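Local atomic coordinates of sporozoite surface protein 2 (Plasmodium vivax, PDB entry 4HQO), a protein that serves as a surface adhesion receptor for gliding motility in malaria sporozoites, its adhesive part pairing a metal-binding von Willebrand factor A domain with a thrombospondin repeat. Residues A[38-41]-A[42-46]; A[71-74]-A[75-79]; A[148-152]-A[153-157]; A[197-200]-A[201-205]. The protein carries 4 engineered substitutions. One frame throughout, in Å; residues are numbered along the deposited sequence.

Contact 1. Residues A[38-41]-A[42-46]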
loop_
_atom_site.group_PDB
_atom_site.type_symbol
_atom_site.label_atom_id
_atom_site.label_comp_id
_atom_site.label_asym_id
_atom_site.label_seq_id
_atom_site.Cartn_x
_atom_site.Cartn_y
_atom_site.Cartn_z
ATOM N N THR A 38 -25.224 -15.476 -5.476
ATOM C CA THR A 38 -26.033 -14.391 -6.033
ATOM C C THR A 38 -25.554 -13.004 -5.630
ATOM O O THR A 38 -25.940 -12.012 -6.238
ATOM C CB THR A 38 -27.505 -14.510 -5.606
ATOM O OG1 THR A 38 -27.588 -14.337 -4.187
ATOM C CG2 THR A 38 -28.080 -15.872 -6.003
ATOM N N LYS A 39 -24.693 -12.957 -4.626
ATOM C CA LYS A 39 -24.275 -11.693 -4.025
ATOM C C LYS A 39 -22.755 -11.547 -3.894
ATOM O O LYS A 39 -22.163 -10.579 -4.382
ATOM C CB LYS A 39 -24.957 -11.511 -2.653
ATOM C CG LYS A 39 -24.279 -10.508 -1.733
ATOM C CD LYS A 39 -24.624 -9.079 -2.095
ATOM C CE LYS A 39 -24.106 -8.110 -1.038
ATOM N NZ LYS A 39 -24.528 -6.715 -1.335
ATOM N N VAL A 40 -22.116 -12.496 -3.221
ATOM C CA VAL A 40 -20.683 -12.372 -2.943
ATOM C C VAL A 40 -19.796 -12.477 -4.187
ATOM O O VAL A 40 -18.920 -11.637 -4.406
ATOM C CB VAL A 40 -20.204 -13.410 -1.931
ATOM C CG1 VAL A 40 -18.720 -13.211 -1.640
ATOM C CG2 VAL A 40 -21.035 -13.313 -0.644
ATOM N N ILE A 41 -20.000 -13.524 -4.983
ATOM C CA ILE A 41 -19.240 -13.685 -6.221
ATOM C C ILE A 41 -19.434 -12.498 -7.182
ATOM O O ILE A 41 -18.451 -11.947 -7.673
ATOM C CB ILE A 41 -19.528 -15.047 -6.915
ATOM C CG1 ILE A 41 -19.038 -16.205 -6.038
ATOM C CG2 ILE A 41 -18.882 -15.102 -8.288
ATOM C CD1 ILE A 41 -17.534 -16.213 -5.805
ATOM N N PRO A 42 -20.693 -12.090 -7.451
ATOM C CA PRO A 42 -20.834 -10.890 -8.293
ATOM C C PRO A 42 -20.190 -9.636 -7.675
ATOM O O PRO A 42 -19.717 -8.788 -8.416
ATOM C CB PRO A 42 -22.352 -10.711 -8.394
ATOM C CG PRO A 42 -22.908 -12.081 -8.175
ATOM C CD PRO A 42 -22.003 -12.692 -7.142
ATOM N N MET A 43 -20.170 -9.526 -6.349
ATOM C CA MET A 43 -19.551 -8.378 -5.687
ATOM C C MET A 43 -18.048 -8.364 -5.931
ATOM O O MET A 43 -17.468 -7.328 -6.251
ATOM C CB MET A 43 -19.827 -8.396 -4.180
ATOM C CG MET A 43 -18.990 -7.388 -3.366
ATOM S SD MET A 43 -19.468 -5.672 -3.662
ATOM C CE MET A 43 -21.204 -5.735 -3.205
ATOM N N LEU A 44 -17.424 -9.525 -5.780
ATOM C CA LEU A 44 -15.986 -9.653 -5.977
ATOM C C LEU A 44 -15.598 -9.396 -7.423
ATOM O O LEU A 44 -14.560 -8.807 -7.702
ATOM C CB LEU A 44 -15.523 -11.045 -5.574
ATOM C CG LEU A 44 -15.464 -11.390 -4.092
ATOM C CD1 LEU A 44 -15.303 -12.892 -3.939
ATOM C CD2 LEU A 44 -14.289 -10.665 -3.457
ATOM N N ASN A 45 -16.437 -9.850 -8.344
ATOM C CA ASN A 45 -16.171 -9.657 -9.751
ATOM C C ASN A 45 -16.188 -8.186 -10.139
ATOM O O ASN A 45 -15.259 -7.710 -10.780
ATOM C CB ASN A 45 -17.171 -10.439 -10.605
ATOM C CG ASN A 45 -16.753 -11.876 -10.808
ATOM O OD1 ASN A 45 -15.565 -12.187 -10.810
ATOM N ND2 ASN A 45 -17.727 -12.763 -10.989
ATOM N N GLY A 46 -17.252 -7.479 -9.754
ATOM C CA GLY A 46 -17.407 -6.076 -10.090
ATOM C C GLY A 46 -16.364 -5.222 -9.388
ATOM O O GLY A 46 -15.837 -4.274 -9.954
#
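Helix 33-49, the crossover helix of the beta-alpha-beta unit between strands 19-26 and 58-65 of the von Willebrand factor A domain, kinks where Pro42 meets Ile41 and the turn before it. Having no N-H to give, Pro42 packs its ring against the preceding turn, Thr38 to Ile41: CG lies 3.6 Å from Thr38 O, and CD lies 3.5 Å from Lys39 O. Its CD also presses on Ile41 CB at 3.4 Å, a tight carbon contact. Regular bonding resumes at once. Met43 N reaches Lys39 O with a bent N-H (142°), while Leu44 N bonds Val40 O more directly at 2.9 Å, and Asn45 N follows to Ile41 O. Val40 and Leu44 run side by side, CG1 to CD1 4.1 Å. Lys39 and Met43 do likewise, NZ ending 3.9 Å from the methyl CE. With CG1 anti to the carbonyl carbon (chi1 -65°), Ile41 has CG2 anti to its backbone N, 3.8 Å from Asn45 ND2. Val40, Met43 and Leu44 pack on Met132 of strand 126-133, whereas Ile41, Leu44 and Asn45 touch helix 83-96 at Arg94, Val90 and Leu87.

Contact 2. Residues A[71-74]-A[75-79]. With NA (sodium ion), chain G.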
loop_
_atom_site.group_PDB
_atom_site.type_symbol
_atom_site.label_atom_id
_atom_site.label_comp_id
_atom_site.label_asym_id
_atom_site.label_seq_id
_atom_site.Cartn_x
_atom_site.Cartn_y
_atom_site.Cartn_z
ATOM N N GLU A 71 -4.850 -17.771 2.668
ATOM C CA GLU A 71 -4.213 -16.729 1.886
ATOM C C GLU A 71 -4.243 -17.160 0.424
ATOM O O GLU A 71 -3.562 -18.108 0.037
ATOM C CB GLU A 71 -2.781 -16.581 2.379
ATOM C CG GLU A 71 -1.859 -15.679 1.587
ATOM C CD GLU A 71 -0.478 -15.625 2.251
ATOM O OE1 GLU A 71 -0.389 -15.162 3.408
ATOM O OE2 GLU A 71 0.507 -16.108 1.658
ATOM N N LEU A 72 -5.052 -16.467 -0.373
ATOM C CA LEU A 72 -5.323 -16.862 -1.753
ATOM C C LEU A 72 -4.400 -16.155 -2.736
ATOM O O LEU A 72 -3.946 -16.749 -3.710
ATOM C CB LEU A 72 -6.773 -16.553 -2.107
ATOM C CG LEU A 72 -7.852 -17.304 -1.323
ATOM C CD1 LEU A 72 -9.230 -16.878 -1.821
ATOM C CD2 LEU A 72 -7.682 -18.812 -1.476
ATOM N N ILE A 73 -4.129 -14.877 -2.481
ATOM C CA ILE A 73 -3.290 -14.082 -3.370
ATOM C C ILE A 73 -2.299 -13.285 -2.534
ATOM O O ILE A 73 -2.716 -12.545 -1.640
ATOM C CB ILE A 73 -4.153 -13.113 -4.233
ATOM C CG1 ILE A 73 -5.174 -13.896 -5.073
ATOM C CG2 ILE A 73 -3.272 -12.226 -5.111
ATOM C CD1 ILE A 73 -6.065 -13.019 -5.938
ATOM N N ARG A 74 -1.000 -13.455 -2.804
ATOM C CA ARG A 74 0.049 -12.668 -2.128
ATOM C C ARG A 74 0.410 -11.406 -2.893
ATOM O O ARG A 74 0.470 -11.426 -4.125
ATOM C CB ARG A 74 1.326 -13.499 -1.914
ATOM C CG ARG A 74 1.175 -14.570 -0.832
ATOM C CD ARG A 74 2.484 -15.302 -0.517
ATOM N NE ARG A 74 3.540 -14.414 -0.033
ATOM C CZ ARG A 74 3.529 -13.781 1.143
ATOM N NH1 ARG A 74 4.548 -12.996 1.476
ATOM N NH2 ARG A 74 2.504 -13.913 1.985
ATOM N N LEU A 75 0.687 -10.328 -2.161
ATOM C CA LEU A 75 1.111 -9.054 -2.753
ATOM C C LEU A 75 2.249 -9.213 -3.737
ATOM O O LEU A 75 3.270 -9.824 -3.420
ATOM C CB LEU A 75 1.574 -8.063 -1.674
ATOM C CG LEU A 75 0.567 -7.315 -0.813
ATOM C CD1 LEU A 75 1.312 -6.378 0.181
ATOM C CD2 LEU A 75 -0.393 -6.531 -1.682
ATOM N N GLY A 76 2.072 -8.651 -4.930
ATOM C CA GLY A 76 3.134 -8.628 -5.922
ATOM C C GLY A 76 3.161 -9.801 -6.886
ATOM O O GLY A 76 3.845 -9.746 -7.908
ATOM N N SER A 77 2.433 -10.870 -6.578
ATOM C CA SER A 77 2.424 -12.026 -7.473
ATOM C C SER A 77 1.705 -11.716 -8.788
ATOM O O SER A 77 1.062 -10.675 -8.927
ATOM C CB SER A 77 1.736 -13.214 -6.806
ATOM O OG SER A 77 0.344 -12.981 -6.713
ATOM N N GLY A 78 1.804 -12.636 -9.743
ATOM C CA GLY A 78 1.079 -12.523 -10.999
ATOM C C GLY A 78 -0.413 -12.306 -10.786
ATOM O O GLY A 78 -1.014 -11.449 -11.436
ATOM N N GLN A 79 -1.012 -13.056 -9.859
ATOM C CA GLN A 79 -2.439 -12.910 -9.565
ATOM C C GLN A 79 -2.747 -11.627 -8.805
ATOM O O GLN A 79 -3.901 -11.195 -8.729
ATOM C CB GLN A 79 -2.973 -14.116 -8.784
ATOM C CG GLN A 79 -3.093 -15.369 -9.607
ATOM C CD GLN A 79 -3.823 -16.479 -8.877
ATOM O OE1 GLN A 79 -3.580 -16.722 -7.700
ATOM N NE2 GLN A 79 -4.728 -17.156 -9.578
HETATM NA NA NA G . -1.730 -13.831 4.510
HETATM O O HOH W 1 -0.317 -15.021 -5.186
#
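The chain leaves strand 69-73 through a type II beta turn from Arg74 to Ser77, closed by a hydrogen bond from Ser77 N to Arg74 O at 3.2 Å, with the N-H nearly straight (164°). Gly76 occupies the turn position whose positive phi would drive a side chain against the preceding carbonyl. Ser77 OG also approaches Arg74 O, at 3.0 Å, but its one proton has another acceptor within reach. A water lies 2.6 Å from Ser77 OG and accepts from Arg74 N, tying the two ends of the turn together a second time. Just past the turn, Ile73 and Gln79 cross at about a right angle. Ile73 CG2, anti to the backbone N (chi1 -59° for CG1), comes nearest Gln79 C, at 3.8 Å, and lies 4.1 Å from Gln79 CB.

On the strand side, Glu71 divides its carboxylate between two cations. OE1 binds the sodium ion at 2.2 Å, a site shared with Tyr61 OH, while OE2 takes a salt bridge from Arg74 NH2 at 3.0 Å. The arginine bends at chi3 to bring its guanidinium edge to the acid; Glu71 OE2 lies close to the guanidinium plane, yet NH2 meets it from above the carboxylate plane. Both partners would tend to stabilise the ionised acid. Leu72 and Ile73 both face Met62 of strand 58-65 in a classic beta bulge, and Ser77 is the N-cap of helix 78-81, its OG receiving a weak bond from Ser80 N: a strand-turn-helix connection at the edge of the A-domain sheet.

Contact 3. Residues A[148-152]-A[153-157]. Engineered in segment 153-157: Arg156 (natural residue Ser).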
loop_
_atom_site.group_PDB
_atom_site.type_symbol
_atom_site.label_atom_id
_atom_site.label_comp_id
_atom_site.label_asym_id
_atom_site.label_seq_id
_atom_site.Cartn_x
_atom_site.Cartn_y
_atom_site.Cartn_z
ATOM N N ASN A 148 -8.732 -1.565 14.980
ATOM C CA ASN A 148 -8.310 -0.317 15.576
ATOM C C ASN A 148 -6.793 -0.143 15.528
ATOM O O ASN A 148 -6.310 0.946 15.263
ATOM C CB ASN A 148 -8.833 -0.202 17.011
ATOM C CG ASN A 148 -10.251 0.328 17.071
ATOM O OD1 ASN A 148 -10.735 0.945 16.122
ATOM N ND2 ASN A 148 -10.927 0.091 18.192
ATOM N N LYS A 149 -6.048 -1.215 15.780
ATOM C CA LYS A 149 -4.593 -1.165 15.686
ATOM C C LYS A 149 -4.147 -0.855 14.256
ATOM O O LYS A 149 -3.193 -0.121 14.042
ATOM C CB LYS A 149 -3.972 -2.479 16.153
ATOM C CG LYS A 149 -4.018 -2.685 17.656
ATOM C CD LYS A 149 -3.395 -4.009 18.045
ATOM C CE LYS A 149 -3.366 -4.187 19.560
ATOM N NZ LYS A 149 -2.834 -5.526 19.940
ATOM N N LEU A 150 -4.839 -1.424 13.279
ATOM C CA LEU A 150 -4.523 -1.165 11.883
ATOM C C LEU A 150 -4.703 0.326 11.534
ATOM O O LEU A 150 -3.830 0.944 10.921
ATOM C CB LEU A 150 -5.371 -2.057 10.981
ATOM C CG LEU A 150 -4.929 -3.525 10.920
ATOM C CD1 LEU A 150 -5.987 -4.378 10.273
ATOM C CD2 LEU A 150 -3.632 -3.673 10.148
ATOM N N LYS A 151 -5.828 0.894 11.954
ATOM C CA LYS A 151 -6.129 2.295 11.712
ATOM C C LYS A 151 -5.091 3.211 12.335
ATOM O O LYS A 151 -4.738 4.237 11.751
ATOM C CB LYS A 151 -7.527 2.629 12.234
ATOM C CG LYS A 151 -8.630 1.819 11.525
ATOM C CD LYS A 151 -10.011 2.264 11.987
ATOM C CE LYS A 151 -11.113 1.367 11.444
ATOM N NZ LYS A 151 -12.463 1.889 11.835
ATOM N N GLN A 152 -4.592 2.828 13.510
ATOM C CA GLN A 152 -3.576 3.606 14.213
ATOM C C GLN A 152 -2.253 3.621 13.462
ATOM O O GLN A 152 -1.402 4.474 13.708
ATOM C CB GLN A 152 -3.351 3.067 15.632
ATOM C CG GLN A 152 -4.334 3.589 16.666
ATOM C CD GLN A 152 -4.178 2.908 18.020
ATOM O OE1 GLN A 152 -3.463 1.910 18.153
ATOM N NE2 GLN A 152 -4.850 3.448 19.032
ATOM N N ARG A 153 -2.076 2.666 12.557
ATOM C CA ARG A 153 -0.865 2.602 11.749
ATOM C C ARG A 153 -1.126 3.151 10.355
ATOM O O ARG A 153 -0.444 2.763 9.411
ATOM C CB ARG A 153 -0.386 1.155 11.611
ATOM C CG ARG A 153 -0.235 0.411 12.910
ATOM C CD ARG A 153 0.093 -1.045 12.636
ATOM N NE ARG A 153 1.508 -1.215 12.328
ATOM C CZ ARG A 153 2.159 -2.366 12.423
ATOM N NH1 ARG A 153 1.520 -3.462 12.811
ATOM N NH2 ARG A 153 3.449 -2.420 12.131
ATOM N N ASN A 154 -2.145 3.998 10.222
ATOM C CA ASN A 154 -2.479 4.633 8.936
ATOM C C ASN A 154 -3.050 3.703 7.845
ATOM O O ASN A 154 -2.972 4.001 6.652
ATOM C CB ASN A 154 -1.272 5.415 8.393
ATOM C CG ASN A 154 -1.677 6.582 7.526
ATOM O OD1 ASN A 154 -2.656 7.272 7.811
ATOM N ND2 ASN A 154 -0.931 6.804 6.448
ATOM N N VAL A 155 -3.624 2.579 8.249
ATOM C CA VAL A 155 -4.305 1.705 7.299
ATOM C C VAL A 155 -5.741 2.203 7.127
ATOM O O VAL A 155 -6.411 2.504 8.111
ATOM C CB VAL A 155 -4.313 0.230 7.788
ATOM C CG1 VAL A 155 -4.987 -0.672 6.773
ATOM C CG2 VAL A 155 -2.892 -0.264 8.069
ATOM N N ARG A 156 -6.212 2.301 5.885
ATOM C CA ARG A 156 -7.613 2.650 5.637
ATOM C C ARG A 156 -8.449 1.381 5.627
ATOM O O ARG A 156 -7.994 0.352 5.138
ATOM C CB ARG A 156 -7.773 3.387 4.302
ATOM C CG ARG A 156 -7.092 4.751 4.255
ATOM C CD ARG A 156 -5.694 4.664 3.652
ATOM N NE ARG A 156 -5.028 5.966 3.603
ATOM C CZ ARG A 156 -5.214 6.871 2.646
ATOM N NH1 ARG A 156 -6.057 6.628 1.647
ATOM N NH2 ARG A 156 -4.559 8.025 2.689
ATOM N N LEU A 157 -9.661 1.447 6.172
ATOM C CA LEU A 157 -10.538 0.278 6.235
ATOM C C LEU A 157 -11.917 0.574 5.671
ATOM O O LEU A 157 -12.614 1.478 6.136
ATOM C CB LEU A 157 -10.686 -0.240 7.675
ATOM C CG LEU A 157 -11.742 -1.345 7.863
ATOM C CD1 LEU A 157 -11.309 -2.652 7.205
ATOM C CD2 LEU A 157 -12.083 -1.585 9.345
HETATM O O HOH W 2 -12.707 2.532 8.719
#
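A Schellman motif ends helix 140-152 and turns the chain from Leu150 and Lys151 through Asn154 and Val155 into strand 156-161, within a beta-alpha-beta unit of the von Willebrand factor A domain. Asn154, with positive phi, is the C-prime residue. Val155 N reaches back to Leu150 O at 3.1 Å, and Asn154 N bonds Lys151 O at 3.0 Å. Leu150 O is gripped twice, since Arg153 N also donates to it; the two donors come from opposite faces of the carbonyl plane.

The hydrophobic part of the cap pairs Leu150 with Val155. Val155 CG2 lies beside its own backbone N (chi1 -178° for CG1), which sets this methyl against Leu150 O at 3.2 Å and within 4.1 Å of Leu150 CD2. Leu116 of helix 105-117 and Val129 of strand 126-133 pack on Val155. Arg153 lays CG against Lys149 O, then bends at chi3; its NH1 is held by Gln113 and Asn117 of helix 105-117. The engineered Arg156 follows, its backbone paired with strand 126-133.

Lys151 runs extended along the other flank, with its ammonium bonded to Ile174 O. Its CE passes 3.7 Å from Leu157 CD2, and a water that donates to Leu157 O at 2.8 Å weakly accepts from Lys151 NZ.

Contact 4. Residues A[197-200]-A[201-205]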
loop_
_atom_site.group_PDB
_atom_site.type_symbol
_atom_site.label_atom_id
_atom_site.label_comp_id
_atom_site.label_asym_id
_atom_site.label_seq_id
_atom_site.Cartn_x
_atom_site.Cartn_y
_atom_site.Cartn_z
ATOM N N ALA A 197 -17.791 2.827 -5.777
ATOM C CA ALA A 197 -17.854 4.250 -5.488
ATOM C C ALA A 197 -17.367 4.550 -4.065
ATOM O O ALA A 197 -16.835 5.624 -3.805
ATOM C CB ALA A 197 -19.266 4.776 -5.709
ATOM N N LEU A 198 -17.540 3.600 -3.150
ATOM C CA LEU A 198 -17.064 3.768 -1.776
ATOM C C LEU A 198 -15.540 3.772 -1.732
ATOM O O LEU A 198 -14.928 4.596 -1.056
ATOM C CB LEU A 198 -17.581 2.642 -0.879
ATOM C CG LEU A 198 -17.294 2.819 0.615
ATOM C CD1 LEU A 198 -18.264 3.816 1.193
ATOM C CD2 LEU A 198 -17.372 1.487 1.362
ATOM N N ILE A 199 -14.950 2.829 -2.459
ATOM C CA ILE A 199 -13.501 2.627 -2.535
ATOM C C ILE A 199 -12.782 3.777 -3.252
ATOM O O ILE A 199 -11.633 4.096 -2.946
ATOM C CB ILE A 199 -13.208 1.283 -3.253
ATOM C CG1 ILE A 199 -13.727 0.126 -2.403
ATOM C CG2 ILE A 199 -11.732 1.082 -3.551
ATOM C CD1 ILE A 199 -13.495 0.330 -0.930
ATOM N N LYS A 200 -13.477 4.410 -4.188
ATOM C CA LYS A 200 -12.843 5.375 -5.098
ATOM C C LYS A 200 -12.040 6.499 -4.421
ATOM O O LYS A 200 -10.877 6.705 -4.771
ATOM C CB LYS A 200 -13.864 5.927 -6.107
ATOM C CG LYS A 200 -13.287 6.881 -7.139
ATOM C CD LYS A 200 -14.340 7.275 -8.163
ATOM C CE LYS A 200 -13.738 8.071 -9.312
ATOM N NZ LYS A 200 -14.749 8.339 -10.368
ATOM N N PRO A 201 -12.637 7.215 -3.444
ATOM C CA PRO A 201 -11.879 8.299 -2.800
ATOM C C PRO A 201 -10.649 7.802 -2.042
ATOM O O PRO A 201 -9.724 8.578 -1.818
ATOM C CB PRO A 201 -12.882 8.895 -1.804
ATOM C CG PRO A 201 -14.220 8.455 -2.288
ATOM C CD PRO A 201 -14.002 7.115 -2.898
ATOM N N PHE A 202 -10.642 6.531 -1.655
ATOM C CA PHE A 202 -9.520 5.971 -0.913
ATOM C C PHE A 202 -8.293 5.794 -1.796
ATOM O O PHE A 202 -7.170 5.753 -1.299
ATOM C CB PHE A 202 -9.884 4.604 -0.334
ATOM C CG PHE A 202 -10.850 4.653 0.817
ATOM C CD1 PHE A 202 -10.409 4.938 2.098
ATOM C CD2 PHE A 202 -12.190 4.364 0.626
ATOM C CE1 PHE A 202 -11.294 4.962 3.158
ATOM C CE2 PHE A 202 -13.079 4.389 1.684
ATOM C CZ PHE A 202 -12.633 4.687 2.948
ATOM N N ILE A 203 -8.508 5.668 -3.104
ATOM C CA ILE A 203 -7.429 5.286 -4.009
ATOM C C ILE A 203 -7.226 6.270 -5.155
ATOM O O ILE A 203 -6.383 6.038 -6.022
ATOM C CB ILE A 203 -7.642 3.866 -4.607
ATOM C CG1 ILE A 203 -8.903 3.822 -5.469
ATOM C CG2 ILE A 203 -7.707 2.815 -3.517
ATOM C CD1 ILE A 203 -9.138 2.461 -6.127
ATOM N N ALA A 204 -8.001 7.353 -5.160
ATOM C CA ALA A 204 -7.911 8.358 -6.209
ATOM C C ALA A 204 -6.483 8.871 -6.313
ATOM O O ALA A 204 -5.805 9.053 -5.301
ATOM C CB ALA A 204 -8.878 9.506 -5.944
ATOM N N LYS A 205 -6.027 9.073 -7.543
ATOM C CA LYS A 205 -4.642 9.430 -7.793
ATOM C C LYS A 205 -4.447 10.916 -7.587
ATOM O O LYS A 205 -5.267 11.723 -8.026
ATOM C CB LYS A 205 -4.223 9.033 -9.210
ATOM C CG LYS A 205 -2.721 8.941 -9.391
ATOM C CD LYS A 205 -2.343 8.571 -10.811
ATOM C CE LYS A 205 -0.836 8.417 -10.936
ATOM N NZ LYS A 205 -0.397 8.175 -12.338
#
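Pro201 opens the last turn of helix 192-203 by seating its ring against the preceding turn, Ala197 to Lys200. Its CD stands 3.3 Å from Ala197 O, the carbonyl that a helical N-H at this position would have used, and presses on Lys200 CB at 3.4 Å, closer than carbons usually come. Lys200 sends its remaining chain away from this join, fully extended.

Phe202 comes next. Its N bonds Ile199 O at 2.9 Å, a shortened, three-residue link with a bent N-H (134°) that arrives from above the carbonyl plane. The ring offers its edge to the preceding turn: CD2 lies 3.2 Å from Leu198 O, near the ring plane, and the ring also packs on the engineered Arg156 of strand 156-161. Ile203 N then donates to Lys200 O at 3.1 Å, with a straighter N-H (156°). Ile203 holds CG1 between its backbone N and carbonyl carbon (chi1 63°), and from there CD1 reaches Ile199 CG2 at 3.9 Å. The two isoleucines also meet Leu128 of strand 126-133, so this face of the helix end rests on the central sheet. Ala204 leaves the helix, laying CB near Lys200 O, and its own carbonyl accepts from Asn16 ND2 as the chain runs on toward Lys205.

Pro201 has no donor and Phe202 N shifts to Ile199 O, so neither bonds four residues back; two three-residue bonds, as in a 3-10 turn, hold Ile199 O and Lys200 O. The polarised ring edge of Phe202 beside Leu198 O probably adds a weak electrostatic attraction where no N-H of Phe202 reaches that oxygen.

In the fold
Contacts 1, 2 and 3 follow one another within the von Willebrand factor A domain; contact 4 comes last, on its final helix, 192-203. Contacts 2 and 3 both reach the mixed six-stranded sheet, the former at outermost strand 69-73, the latter at the start of strand 156-161; their centres are about 22 Å apart. Contact 1, on helix 33-49, lies about 19 Å from both contact 2 and contact 4, centre to centre. Contacts 3 and 4 are the one touching pair: Arg156 NH1, engineered, lies 3.3 Å from Phe202 O. The contacts, two with proline kinks (helices 33-49 and 192-203), lie on helices and edges around the central sheet; contact 4 leads toward strand 207-215 of the two-stranded ribbon.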